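Local atomic coordinates of N-glycosylase/DNA lyase (Methanocaldococcus jannaschii, PDB entry 3KNT), a protein that belongs to the helix-hairpin-helix superfamily of N-glycosylase/DNA lyases, has an all-alpha fold and is held here in complex with DNA strands. Residues A[96-101]-A[120-125]; A[42-47]-A[132-137]; A[110-115]-A[140-145]; A[48-53]-A[82-87]. The protein carries 1 engineered substitution. All coordinates share one frame; numbering follows the deposited sequence.

Interaction 1 (A[96-101]-A[120-125]). With NA (sodium ion), chain M; nucleotides of chain E.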
# COMPACT_ATOMS: atom_id res chain seq x y z
N ALA A 96 5.03 38.14 14.70
CA ALA A 96 5.40 37.33 15.85
C ALA A 96 6.24 38.12 16.85
O ALA A 96 6.38 37.73 18.00
CB ALA A 96 6.14 36.07 15.41
N ARG A 97 6.78 39.25 16.39
CA ARG A 97 7.63 40.08 17.24
C ARG A 97 6.87 40.65 18.43
O ARG A 97 7.46 41.29 19.30
CB ARG A 97 8.27 41.21 16.43
CG ARG A 97 9.39 40.74 15.53
CD ARG A 97 9.93 41.88 14.71
NE ARG A 97 11.09 41.47 13.92
CZ ARG A 97 11.69 42.23 13.02
NH1 ARG A 97 11.24 43.46 12.78
NH2 ARG A 97 12.74 41.78 12.35
N ARG A 98 5.56 40.42 18.45
CA ARG A 98 4.75 40.84 19.59
C ARG A 98 4.84 39.80 20.70
O ARG A 98 4.14 39.89 21.71
CB ARG A 98 3.30 41.08 19.17
CG ARG A 98 2.46 39.82 19.03
CD ARG A 98 1.18 40.15 18.28
NE ARG A 98 0.04 39.34 18.71
CZ ARG A 98 -0.35 38.22 18.12
NH1 ARG A 98 0.31 37.75 17.07
NH2 ARG A 98 -1.39 37.55 18.58
N PHE A 99 5.71 38.82 20.50
CA PHE A 99 6.01 37.82 21.51
C PHE A 99 7.51 37.57 21.58
O PHE A 99 7.94 36.45 21.87
CB PHE A 99 5.30 36.50 21.19
CG PHE A 99 3.81 36.62 21.03
CD1 PHE A 99 3.02 37.01 22.10
CD2 PHE A 99 3.21 36.31 19.83
CE1 PHE A 99 1.64 37.11 21.95
CE2 PHE A 99 1.84 36.41 19.68
CZ PHE A 99 1.06 36.81 20.74
N LYS A 100 8.30 38.60 21.32
CA LYS A 100 9.75 38.43 21.25
C LYS A 100 10.37 37.89 22.54
O LYS A 100 11.54 37.53 22.58
CB LYS A 100 10.46 39.71 20.80
CG LYS A 100 10.11 40.96 21.58
CD LYS A 100 11.07 42.09 21.23
CE LYS A 100 10.51 43.45 21.59
NZ LYS A 100 9.37 43.83 20.69
N ASN A 101 9.57 37.85 23.61
CA ASN A 101 9.97 37.15 24.82
C ASN A 101 9.28 35.79 24.89
O ASN A 101 8.60 35.46 25.87
CB ASN A 101 9.68 37.98 26.07
CG ASN A 101 8.19 38.16 26.32
OD1 ASN A 101 7.38 38.09 25.40
ND2 ASN A 101 7.83 38.40 27.58
N VAL A 120 -0.41 28.09 18.14
CA VAL A 120 -1.03 27.80 16.84
C VAL A 120 -2.11 28.76 16.37
O VAL A 120 -2.16 29.11 15.18
CB VAL A 120 -1.65 26.40 16.82
CG1 VAL A 120 -2.45 26.20 15.55
CG2 VAL A 120 -0.57 25.35 16.93
N ARG A 121 -3.00 29.13 17.29
CA ARG A 121 -4.11 30.03 17.00
C ARG A 121 -3.76 31.48 17.21
O ARG A 121 -4.49 32.38 16.80
CB ARG A 121 -5.26 29.73 17.96
CG ARG A 121 -5.51 30.89 18.93
CD ARG A 121 -6.70 30.65 19.84
NE ARG A 121 -7.92 31.32 19.38
CZ ARG A 121 -8.03 32.63 19.21
NH1 ARG A 121 -7.00 33.42 19.45
NH2 ARG A 121 -9.17 33.15 18.80
N ASN A 122 -2.64 31.70 17.87
CA ASN A 122 -2.18 33.05 18.21
C ASN A 122 -1.01 33.55 17.36
O ASN A 122 -0.57 34.69 17.52
CB ASN A 122 -1.79 33.13 19.68
CG ASN A 122 -2.98 33.38 20.59
OD1 ASN A 122 -3.83 34.23 20.29
ND2 ASN A 122 -3.05 32.66 21.70
N ILE A 123 -0.49 32.70 16.47
CA ILE A 123 0.59 33.11 15.57
C ILE A 123 0.36 32.64 14.14
O ILE A 123 0.32 31.43 13.86
CB ILE A 123 1.96 32.59 16.01
CG1 ILE A 123 2.14 32.74 17.51
CG2 ILE A 123 3.06 33.34 15.27
CD1 ILE A 123 3.44 32.19 18.01
N LYS A 124 0.22 33.61 13.25
CA LYS A 124 0.16 33.34 11.83
C LYS A 124 1.48 32.69 11.51
O LYS A 124 2.48 33.00 12.15
CB LYS A 124 0.03 34.63 11.03
CG LYS A 124 -1.38 35.04 10.66
CD LYS A 124 -1.32 36.29 9.77
CE LYS A 124 -2.70 36.81 9.41
NZ LYS A 124 -3.33 37.53 10.56
N GLY A 125 1.47 31.78 10.54
CA GLY A 125 2.70 31.17 10.07
C GLY A 125 3.01 29.87 10.78
O GLY A 125 3.77 29.04 10.29
NA NA M . -1.12 29.82 13.26
P DC E 11 -1.28 29.61 9.69
OP1 DC E 11 -0.95 30.76 10.55
OP2 DC E 11 -2.21 28.55 10.16
O5' DC E 11 -1.86 30.25 8.35
C5' DC E 11 -1.37 31.53 8.00
C4' DC E 11 -2.10 32.04 6.78
O4' DC E 11 -1.94 31.04 5.75
C3' DC E 11 -3.60 32.21 6.97
O3' DC E 11 -3.88 33.57 7.30
C2' DC E 11 -4.19 31.82 5.62
C1' DC E 11 -3.07 31.05 4.92
N1 DC E 11 -3.40 29.64 4.62
C2 DC E 11 -3.62 29.27 3.30
O2 DC E 11 -3.53 30.14 2.42
N3 DC E 11 -3.92 27.98 3.01
C4 DC E 11 -4.00 27.09 4.00
N4 DC E 11 -4.30 25.83 3.68
C5 DC E 11 -3.78 27.45 5.37
C6 DC E 11 -3.48 28.73 5.63
P DT E 10 2.03 23.67 9.72
OP1 DT E 10 2.61 24.00 11.04
OP2 DT E 10 1.02 22.60 9.60
O5' DT E 10 1.46 25.02 9.10
C5' DT E 10 2.36 26.10 8.90
C4' DT E 10 1.63 27.30 8.33
O4' DT E 10 1.46 27.12 6.91
C3' DT E 10 0.24 27.57 8.92
O3' DT E 10 0.11 28.96 9.23
C2' DT E 10 -0.69 27.15 7.79
C1' DT E 10 0.15 27.53 6.58
N1 DT E 10 -0.25 26.83 5.35
C2 DT E 10 -0.22 27.54 4.18
O2 DT E 10 0.13 28.71 4.12
N3 DT E 10 -0.61 26.83 3.08
C4 DT E 10 -1.03 25.51 3.05
O4 DT E 10 -1.36 24.95 2.01
C5 DT E 10 -1.04 24.83 4.32
C7 DT E 10 -1.47 23.39 4.41
C6 DT E 10 -0.65 25.52 5.40
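The backbones come closest where A96 faces I123, their CA atoms 6.4 Å apart, as the turn 96-101 passes the end of helix 113-122. Here A96 CB rests against I123 CG2 at 4.1 Å. A second meeting point is the carbonyl O of N122. R98 NH1 and NH2 each give a weak hydrogen bond to N122 O (3.2 Å each), near the guanidinium plane and well off straight. With CG between backbone N and carbonyl carbon (chi1 79°), the R98 chain is set over a face of the F99 ring. F99 CE2 lies above the centre of the guanidinium; the F99 ring turns its edge to N122 O, 3.7 Å from CE2, and also packs on I123 CG1. V120 O and I123 O bind the sodium ion, joined by I126 O and OP1 of DC11 of chain E, to which G125 N also donates. This is the hairpin of a helix-hairpin-helix motif gripping a phosphate. Helix 34-47 packs on A96 through F38, and helix 88-95 packs on K124 through Y92 and L95.

Interaction 2 (A[42-47]-A[132-137]). With nucleotides of chain E.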
# COMPACT_ATOMS: atom_id res chain seq x y z
N CYS A 42 11.48 31.41 14.56
CA CYS A 42 11.58 31.97 13.22
C CYS A 42 12.08 30.92 12.24
O CYS A 42 11.61 30.84 11.10
CB CYS A 42 12.50 33.19 13.20
SG CYS A 42 11.89 34.57 14.17
N PHE A 43 13.05 30.13 12.67
CA PHE A 43 13.57 29.06 11.84
C PHE A 43 12.44 28.11 11.43
O PHE A 43 12.42 27.63 10.30
CB PHE A 43 14.66 28.29 12.57
CG PHE A 43 14.96 26.95 11.97
CD1 PHE A 43 15.64 26.85 10.77
CD2 PHE A 43 14.54 25.79 12.60
CE1 PHE A 43 15.91 25.61 10.22
CE2 PHE A 43 14.80 24.55 12.05
CZ PHE A 43 15.49 24.46 10.86
N CYS A 44 11.52 27.85 12.34
CA CYS A 44 10.42 26.93 12.07
C CYS A 44 9.42 27.50 11.06
O CYS A 44 8.90 26.78 10.21
CB CYS A 44 9.72 26.53 13.36
SG CYS A 44 10.82 25.73 14.55
N ILE A 45 9.15 28.80 11.16
CA ILE A 45 8.29 29.48 10.21
C ILE A 45 8.88 29.40 8.81
O ILE A 45 8.15 29.30 7.82
CB ILE A 45 8.09 30.96 10.57
CG1 ILE A 45 7.63 31.09 12.03
CG2 ILE A 45 7.10 31.62 9.62
CD1 ILE A 45 7.26 32.49 12.43
N LEU A 46 10.20 29.45 8.73
CA LEU A 46 10.90 29.39 7.45
C LEU A 46 10.77 28.02 6.82
O LEU A 46 10.86 27.87 5.60
CB LEU A 46 12.38 29.73 7.63
CG LEU A 46 12.73 31.13 8.14
CD1 LEU A 46 14.22 31.22 8.44
CD2 LEU A 46 12.31 32.20 7.15
N THR A 47 10.55 27.00 7.65
CA THR A 47 10.60 25.62 7.19
C THR A 47 9.31 25.16 6.52
O THR A 47 9.31 24.21 5.75
CB THR A 47 10.96 24.66 8.34
OG1 THR A 47 12.00 25.24 9.14
CG2 THR A 47 11.45 23.34 7.78
N SER A 132 4.92 22.02 16.97
CA SER A 132 5.55 20.88 17.62
C SER A 132 7.03 20.88 17.31
O SER A 132 7.86 20.53 18.15
CB SER A 132 4.91 19.58 17.14
OG SER A 132 3.50 19.62 17.27
N HIS A 133 7.36 21.27 16.09
CA HIS A 133 8.75 21.33 15.63
C HIS A 133 9.56 22.36 16.43
O HIS A 133 10.75 22.16 16.67
CB HIS A 133 8.79 21.63 14.13
CG HIS A 133 10.18 21.73 13.57
ND1 HIS A 133 10.53 22.67 12.62
CD2 HIS A 133 11.30 21.02 13.84
CE1 HIS A 133 11.81 22.53 12.32
NE2 HIS A 133 12.30 21.53 13.05
N PHE A 134 8.90 23.44 16.84
CA PHE A 134 9.56 24.48 17.64
C PHE A 134 9.84 24.01 19.06
O PHE A 134 10.95 24.17 19.56
CB PHE A 134 8.71 25.75 17.66
CG PHE A 134 9.17 26.77 18.68
CD1 PHE A 134 10.41 27.38 18.56
CD2 PHE A 134 8.35 27.13 19.74
CE1 PHE A 134 10.83 28.32 19.49
CE2 PHE A 134 8.76 28.07 20.67
CZ PHE A 134 10.00 28.67 20.54
N LEU A 135 8.83 23.43 19.70
CA LEU A 135 8.97 22.95 21.07
C LEU A 135 10.01 21.84 21.15
O LEU A 135 10.82 21.80 22.08
CB LEU A 135 7.63 22.44 21.59
CG LEU A 135 6.48 23.44 21.53
CD1 LEU A 135 5.21 22.84 22.11
CD2 LEU A 135 6.85 24.72 22.26
N ARG A 136 9.99 20.94 20.18
CA ARG A 136 10.96 19.87 20.11
C ARG A 136 12.36 20.46 19.96
O ARG A 136 13.30 20.03 20.63
CB ARG A 136 10.65 18.92 18.95
CG ARG A 136 11.28 17.54 19.06
CD ARG A 136 12.78 17.59 18.81
NE ARG A 136 13.10 18.18 17.51
CZ ARG A 136 13.21 17.48 16.38
NH1 ARG A 136 13.02 16.17 16.40
NH2 ARG A 136 13.50 18.10 15.25
N ASN A 137 12.49 21.45 19.08
CA ASN A 137 13.78 22.08 18.83
C ASN A 137 14.30 22.88 20.02
O ASN A 137 15.47 23.25 20.06
CB ASN A 137 13.73 22.96 17.58
CG ASN A 137 13.86 22.15 16.30
OD1 ASN A 137 13.81 20.92 16.32
ND2 ASN A 137 14.02 22.84 15.18
P 8OG E 8 13.08 18.41 3.31
OP1 8OG E 8 14.29 19.35 3.97
OP2 8OG E 8 13.51 17.21 2.23
O5' 8OG E 8 11.49 18.44 4.00
C5' 8OG E 8 10.96 19.63 4.60
C4' 8OG E 8 9.83 19.24 5.55
O4' 8OG E 8 10.36 18.49 6.64
C3' 8OG E 8 9.15 20.47 6.15
O3' 8OG E 8 7.73 20.27 6.21
C2' 8OG E 8 9.66 20.55 7.57
C1' 8OG E 8 10.00 19.10 7.88
N9 8OG E 8 11.09 18.95 8.88
C8 8OG E 8 12.22 19.63 9.03
N7 8OG E 8 13.00 19.23 10.05
C5 8OG E 8 12.30 18.21 10.60
C6 8OG E 8 12.54 17.37 11.67
O6 8OG E 8 13.58 17.49 12.35
N1 8OG E 8 11.64 16.41 11.99
C2 8OG E 8 10.50 16.27 11.27
N2 8OG E 8 9.60 15.31 11.60
N3 8OG E 8 10.24 17.07 10.22
C4 8OG E 8 11.12 18.04 9.87
O8 8OG E 8 12.61 20.75 8.14
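N137, whose amide meets the ring of F43 across the contact, offers OD1 as an acceptor gripped twice from one side chain. R136 donates from NE (3.1 Å) and NH2 (3.0 Å), side-on, with OD1 in the guanidinium plane and both nitrogens in the plane of the amide carbonyl. This fixes how the guanidinium is turned, and its NH2 goes on to donate to O6 of 8OG8 of chain E at 3.0 Å, while NH1 makes a salt bridge with D194. The other end of the N137 amide, ND2, stands at the edge of the F43 ring, 3.7 Å from CE2. F43 throws its ring across to helix 129-137 with CG anti to the backbone N (chi1 163°). There it meets H133 rim to rim, centroids 5.8 Å apart and planes at 57°, neither ring lying over the other. C44 SG approaches H133 obliquely, 4.1 Å from the ring centroid, and also sits 3.6 Å from F134 CA. H133 ND1 is hydrogen-bonded to E130, and NE2 to the carbonyl of K207, whose charged end makes a cation-pi contact with F43. Helices 34-47 and 129-137 run roughly antiparallel (141°), axes 9.3 Å apart in these segments, deep inside the chain, with helix 52-62 covering F43 and helix 113-122 covering F134.

Interaction 3 (A[110-115]-A[140-145]). With nucleotides of chain E.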
# COMPACT_ATOMS: atom_id res chain seq x y z
N GLU A 110 1.78 25.40 31.99
CA GLU A 110 1.97 24.22 32.83
C GLU A 110 2.79 23.13 32.15
O GLU A 110 3.72 22.58 32.74
CB GLU A 110 0.62 23.67 33.30
CG GLU A 110 -0.47 23.68 32.25
CD GLU A 110 -1.18 25.02 32.16
OE1 GLU A 110 -2.18 25.12 31.40
OE2 GLU A 110 -0.76 25.97 32.85
N ASN A 111 2.46 22.83 30.89
CA ASN A 111 3.17 21.80 30.15
C ASN A 111 3.54 22.21 28.73
O ASN A 111 3.80 23.38 28.46
CB ASN A 111 2.37 20.49 30.13
CG ASN A 111 1.03 20.64 29.44
OD1 ASN A 111 0.85 21.52 28.59
ND2 ASN A 111 0.08 19.78 29.79
N GLU A 112 3.55 21.23 27.83
CA GLU A 112 3.96 21.45 26.45
C GLU A 112 2.80 21.37 25.46
O GLU A 112 2.69 22.19 24.55
CB GLU A 112 5.05 20.45 26.07
CG GLU A 112 4.77 19.03 26.54
CD GLU A 112 5.98 18.12 26.44
OE1 GLU A 112 6.83 18.36 25.56
OE2 GLU A 112 6.07 17.17 27.24
N LYS A 113 1.94 20.38 25.64
CA LYS A 113 0.80 20.20 24.75
C LYS A 113 -0.13 21.41 24.81
O LYS A 113 -0.71 21.80 23.79
CB LYS A 113 0.02 18.92 25.10
CG LYS A 113 0.74 17.62 24.76
CD LYS A 113 1.76 17.25 25.82
CE LYS A 113 2.14 15.78 25.72
NZ LYS A 113 0.95 14.89 25.87
N VAL A 114 -0.26 21.99 25.99
CA VAL A 114 -1.10 23.17 26.20
C VAL A 114 -0.45 24.44 25.66
O VAL A 114 -1.13 25.35 25.19
CB VAL A 114 -1.44 23.36 27.69
CG1 VAL A 114 -2.16 24.68 27.92
CG2 VAL A 114 -2.28 22.19 28.20
N ALA A 115 0.88 24.48 25.71
CA ALA A 115 1.62 25.61 25.17
C ALA A 115 1.58 25.59 23.64
O ALA A 115 1.48 26.63 22.99
CB ALA A 115 3.06 25.60 25.66
N TYR A 140 11.71 19.93 24.00
CA TYR A 140 10.51 19.19 24.40
C TYR A 140 10.38 17.85 23.68
O TYR A 140 10.72 17.74 22.50
CB TYR A 140 9.26 20.05 24.21
CG TYR A 140 9.18 21.21 25.17
CD1 TYR A 140 8.55 21.08 26.39
CD2 TYR A 140 9.75 22.43 24.85
CE1 TYR A 140 8.48 22.15 27.27
CE2 TYR A 140 9.69 23.50 25.72
CZ TYR A 140 9.06 23.35 26.93
OH TYR A 140 8.99 24.41 27.80
N ASP A 141 9.88 16.85 24.40
CA ASP A 141 9.91 15.48 23.91
C ASP A 141 8.55 14.93 23.53
O ASP A 141 8.39 14.33 22.46
CB ASP A 141 10.56 14.57 24.97
CG ASP A 141 12.00 14.95 25.25
OD1 ASP A 141 12.60 15.67 24.43
OD2 ASP A 141 12.53 14.54 26.31
N ASP A 142 7.55 15.13 24.39
CA ASP A 142 6.25 14.49 24.21
C ASP A 142 5.39 15.13 23.12
O ASP A 142 4.17 15.19 23.24
CB ASP A 142 5.49 14.45 25.54
CG ASP A 142 4.38 13.42 25.54
OD1 ASP A 142 4.21 12.73 24.51
OD2 ASP A 142 3.68 13.29 26.57
N VAL A 143 6.03 15.59 22.05
CA VAL A 143 5.32 16.13 20.90
C VAL A 143 5.96 15.64 19.61
O VAL A 143 7.19 15.62 19.48
CB VAL A 143 5.32 17.67 20.90
CG1 VAL A 143 4.49 18.20 22.07
CG2 VAL A 143 6.74 18.22 20.95
N ALA A 144 5.13 15.24 18.65
CA ALA A 144 5.63 14.69 17.39
C ALA A 144 5.51 15.67 16.24
O ALA A 144 4.53 16.40 16.13
CB ALA A 144 4.89 13.40 17.06
N ILE A 145 6.53 15.69 15.38
CA ILE A 145 6.50 16.54 14.20
C ILE A 145 6.03 15.74 12.99
O ILE A 145 6.77 14.92 12.45
CB ILE A 145 7.89 17.13 13.89
CG1 ILE A 145 8.51 17.73 15.15
CG2 ILE A 145 7.79 18.17 12.78
CD1 ILE A 145 9.95 18.16 14.97
P 8OG E 8 13.08 18.41 3.31
OP1 8OG E 8 14.29 19.35 3.97
OP2 8OG E 8 13.51 17.21 2.23
O5' 8OG E 8 11.49 18.44 4.00
C5' 8OG E 8 10.96 19.63 4.60
C4' 8OG E 8 9.83 19.24 5.55
O4' 8OG E 8 10.36 18.49 6.64
C3' 8OG E 8 9.15 20.47 6.15
O3' 8OG E 8 7.73 20.27 6.21
C2' 8OG E 8 9.66 20.55 7.57
C1' 8OG E 8 10.00 19.10 7.88
N9 8OG E 8 11.09 18.95 8.88
C8 8OG E 8 12.22 19.63 9.03
N7 8OG E 8 13.00 19.23 10.05
C5 8OG E 8 12.30 18.21 10.60
C6 8OG E 8 12.54 17.37 11.67
O6 8OG E 8 13.58 17.49 12.35
N1 8OG E 8 11.64 16.41 11.99
C2 8OG E 8 10.50 16.27 11.27
N2 8OG E 8 9.60 15.31 11.60
N3 8OG E 8 10.24 17.07 10.22
C4 8OG E 8 11.12 18.04 9.87
O8 8OG E 8 12.61 20.75 8.14
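E112 pushes its carboxylate into the bend of segment 140-145, between Y140 and D142. Its OE1 comes in at the edge of the Y140 ring, near the ring plane, 3.3 Å from CD1, while E112 CB lies 3.6 Å from Y140 CD1, well out of the ring plane. The two side chains run past each other in opposite directions. OE2 lies 3.3 Å from D142 CB. The carboxylates of E112 and D142 are turned nearly square to each other (82°), OE2 and OD2 4.6 Å apart. K113 probably eases that like-charge approach: its chain, bent at chi2 (81°), swings the ammonium over to D142, and NZ makes a salt bridge with OD2 at 3.2 Å. The second oxygen of D142 is held by R180 of helix 169-184, so this carboxylate has a basic partner for each oxygen. Beside it, N111 OD1 caps the helix start by accepting from V114 N (2.9 Å). Helix 113-122 is the first helix of the helix-hairpin-helix motif, and segment 140-145 is the loop that follows its second helix, leading toward 8OG8 of chain E, as in the HhH-GPD glycosylases.

Interaction 4 (A[48-53]-A[82-87]). With nucleotides of chain F; nucleotides of chain E.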
# COMPACT_ATOMS: atom_id res chain seq x y z
N ALA A 48 8.20 25.83 6.83
CA ALA A 48 6.91 25.47 6.26
C ALA A 48 7.00 25.36 4.74
O ALA A 48 7.24 26.35 4.05
CB ALA A 48 5.85 26.48 6.66
N ASN A 49 6.79 24.15 4.23
CA ASN A 49 6.85 23.88 2.80
C ASN A 49 8.18 24.34 2.21
O ASN A 49 8.23 24.92 1.12
CB ASN A 49 5.69 24.56 2.07
CG ASN A 49 5.37 23.89 0.75
OD1 ASN A 49 5.63 22.70 0.56
ND2 ASN A 49 4.79 24.65 -0.17
N PHE A 50 9.25 24.09 2.94
CA PHE A 50 10.59 24.49 2.53
C PHE A 50 11.59 23.45 3.01
O PHE A 50 11.21 22.43 3.58
CB PHE A 50 10.92 25.87 3.11
CG PHE A 50 12.14 26.50 2.51
CD1 PHE A 50 12.17 26.82 1.17
CD2 PHE A 50 13.25 26.78 3.29
CE1 PHE A 50 13.29 27.40 0.61
CE2 PHE A 50 14.37 27.37 2.74
CZ PHE A 50 14.39 27.68 1.39
N THR A 51 12.87 23.70 2.78
CA THR A 51 13.92 22.75 3.12
C THR A 51 14.46 22.96 4.53
O THR A 51 14.57 24.09 4.99
CB THR A 51 15.10 22.84 2.13
OG1 THR A 51 14.60 22.84 0.79
CG2 THR A 51 16.05 21.67 2.32
N ALA A 52 14.78 21.87 5.21
CA ALA A 52 15.40 21.94 6.52
C ALA A 52 16.81 22.51 6.41
O ALA A 52 17.25 23.27 7.27
CB ALA A 52 15.43 20.56 7.17
N GLU A 53 17.51 22.14 5.35
CA GLU A 53 18.85 22.66 5.10
C GLU A 53 18.81 24.16 4.85
O GLU A 53 19.57 24.93 5.44
CB GLU A 53 19.50 21.97 3.90
CG GLU A 53 20.01 20.57 4.17
CD GLU A 53 20.93 20.07 3.08
OE1 GLU A 53 21.55 19.01 3.26
OE2 GLU A 53 21.05 20.75 2.03
N GLY A 82 17.50 33.47 -1.09
CA GLY A 82 16.79 32.47 -1.87
C GLY A 82 15.78 31.63 -1.10
O GLY A 82 15.90 30.41 -1.06
N HIS A 83 14.79 32.29 -0.51
CA HIS A 83 13.70 31.58 0.14
C HIS A 83 12.51 31.52 -0.81
O HIS A 83 12.27 32.46 -1.57
CB HIS A 83 13.31 32.25 1.45
CG HIS A 83 12.39 31.43 2.30
ND1 HIS A 83 11.05 31.29 2.03
CD2 HIS A 83 12.63 30.70 3.42
CE1 HIS A 83 10.49 30.51 2.94
NE2 HIS A 83 11.43 30.14 3.80
N ARG A 84 11.77 30.42 -0.77
CA ARG A 84 10.62 30.24 -1.65
C ARG A 84 9.63 31.40 -1.53
O ARG A 84 9.27 32.02 -2.53
CB ARG A 84 9.91 28.92 -1.37
CG ARG A 84 10.67 27.69 -1.86
CD ARG A 84 9.86 26.43 -1.65
NE ARG A 84 8.62 26.44 -2.42
CZ ARG A 84 7.75 25.43 -2.46
NH1 ARG A 84 7.98 24.33 -1.76
NH2 ARG A 84 6.65 25.53 -3.19
N PHE A 85 9.20 31.67 -0.31
CA PHE A 85 8.21 32.72 -0.06
C PHE A 85 8.81 33.85 0.77
O PHE A 85 8.62 33.90 1.99
CB PHE A 85 7.00 32.12 0.67
CG PHE A 85 6.64 30.74 0.21
CD1 PHE A 85 7.12 29.63 0.89
CD2 PHE A 85 5.82 30.55 -0.89
CE1 PHE A 85 6.79 28.35 0.47
CE2 PHE A 85 5.49 29.27 -1.30
CZ PHE A 85 5.97 28.17 -0.62
N TYR A 86 9.52 34.75 0.11
CA TYR A 86 10.25 35.81 0.80
C TYR A 86 9.35 36.90 1.38
O TYR A 86 9.77 37.64 2.28
CB TYR A 86 11.31 36.42 -0.13
CG TYR A 86 10.81 36.77 -1.51
CD1 TYR A 86 10.88 35.86 -2.55
CD2 TYR A 86 10.26 38.02 -1.77
CE1 TYR A 86 10.42 36.18 -3.82
CE2 TYR A 86 9.80 38.35 -3.03
CZ TYR A 86 9.88 37.43 -4.05
OH TYR A 86 9.42 37.75 -5.31
N ARG A 87 8.12 37.00 0.88
CA ARG A 87 7.20 38.04 1.34
C ARG A 87 6.36 37.60 2.54
O ARG A 87 6.41 38.22 3.60
CB ARG A 87 6.29 38.50 0.19
CG ARG A 87 7.03 39.18 -0.95
CD ARG A 87 6.06 39.75 -1.99
NE ARG A 87 6.76 40.46 -3.06
CZ ARG A 87 7.15 39.90 -4.20
NH1 ARG A 87 6.90 38.62 -4.44
NH2 ARG A 87 7.78 40.63 -5.12
P DC F 9 5.08 35.26 -1.50
OP1 DC F 9 5.68 35.61 -0.20
OP2 DC F 9 4.52 36.32 -2.37
O5' DC F 9 6.19 34.45 -2.31
C5' DC F 9 6.09 34.30 -3.72
C4' DC F 9 7.02 33.19 -4.16
O4' DC F 9 6.37 31.91 -4.00
C3' DC F 9 7.42 33.22 -5.63
O3' DC F 9 8.63 33.98 -5.71
C2' DC F 9 7.62 31.75 -5.99
C1' DC F 9 7.09 30.97 -4.78
N1 DC F 9 6.18 29.83 -5.10
C2 DC F 9 6.55 28.52 -4.76
O2 DC F 9 7.64 28.32 -4.19
N3 DC F 9 5.71 27.49 -5.06
C4 DC F 9 4.55 27.73 -5.67
N4 DC F 9 3.76 26.69 -5.94
C5 DC F 9 4.16 29.06 -6.02
C6 DC F 9 4.99 30.06 -5.72
P DG E 9 6.82 20.16 4.90
OP1 DG E 9 6.13 18.85 4.94
OP2 DG E 9 7.64 20.53 3.73
O5' DG E 9 5.74 21.32 5.14
C5' DG E 9 4.68 21.12 6.07
C4' DG E 9 4.41 22.40 6.86
O4' DG E 9 4.25 23.50 5.94
C3' DG E 9 3.14 22.40 7.69
O3' DG E 9 3.26 23.35 8.74
C2' DG E 9 2.09 22.83 6.67
C1' DG E 9 2.87 23.82 5.81
N9 DG E 9 2.51 23.74 4.41
C8 DG E 9 2.12 22.61 3.73
N7 DG E 9 1.85 22.83 2.47
C5 DG E 9 2.08 24.19 2.31
C6 DG E 9 1.96 25.00 1.16
O6 DG E 9 1.61 24.66 0.02
N1 DG E 9 2.29 26.32 1.42
C2 DG E 9 2.69 26.80 2.65
N2 DG E 9 2.97 28.11 2.71
N3 DG E 9 2.81 26.05 3.74
C4 DG E 9 2.49 24.76 3.49
P 8OG E 8 13.08 18.41 3.31
OP1 8OG E 8 14.29 19.35 3.97
OP2 8OG E 8 13.51 17.21 2.23
O5' 8OG E 8 11.49 18.44 4.00
C5' 8OG E 8 10.96 19.63 4.60
C4' 8OG E 8 9.83 19.24 5.55
O4' 8OG E 8 10.36 18.49 6.64
C3' 8OG E 8 9.15 20.47 6.15
O3' 8OG E 8 7.73 20.27 6.21
C2' 8OG E 8 9.66 20.55 7.57
C1' 8OG E 8 10.00 19.10 7.88
N9 8OG E 8 11.09 18.95 8.88
C8 8OG E 8 12.22 19.63 9.03
N7 8OG E 8 13.00 19.23 10.05
C5 8OG E 8 12.30 18.21 10.60
C6 8OG E 8 12.54 17.37 11.67
O6 8OG E 8 13.58 17.49 12.35
N1 8OG E 8 11.64 16.41 11.99
C2 8OG E 8 10.50 16.27 11.27
N2 8OG E 8 9.60 15.31 11.60
N3 8OG E 8 10.24 17.07 10.22
C4 8OG E 8 11.12 18.04 9.87
O8 8OG E 8 12.61 20.75 8.14
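F50 and H83 stack face to face, ring centroids 4.2 Å apart and planes 24° from parallel. F50 reaches the stack with CG anti to the backbone N (chi1 -167°), and H83 has the same first torsion. F85 N donates to H83 ND1 (3.0 Å), which, with the bond from NE2 to L46 O, fixes the rotation of the imidazole. At the rim of F50 runs the aliphatic part of R84, CG 3.5 Å from F50 CD1. These loops leave helix 34-47 and helix 71-80, the latter closed by a Schellman motif at G82, and together they form the DNA-facing edge of the helix-hairpin-helix glycosylase fold. R84 bends at chi3 (63°), which turns its guanidinium to the base of DC9 of chain F: NE donates to O2 (2.8 Å) and NH2 to N3 (2.9 Å). F85 CZ sits over one face of that guanidinium, offset toward its rim. N49, its backbone in the left-handed helical region, lays CB 3.5 Å from C4 of DG9 of chain E, and its ND2 stands at the edge of the F85 ring, 3.7 Å from CZ.

How the interactions relate
Interaction 2 lies near the centre of the chain and touches the other three. Toward interaction 3 (centres 13 Å apart) L135 O probably accepts from Y140 N at 2.8 Å, and toward interaction 4, also 13 Å off, L46 O probably accepts from H83 NE2 at 3.0 Å. Interaction 1, 12 Å away, meets it by packing of G125 on I45. Interactions 1 and 3 sit at the two ends of helix 113-122, about 17 Å between centres. Interactions 3 and 4 are 25 Å apart on opposite sides of the chain's centre, yet both reach 8OG8 of chain E, as interaction 2 does. Interaction 1 instead holds the same strand at DC11, through the sodium ion and the backbone N of G125.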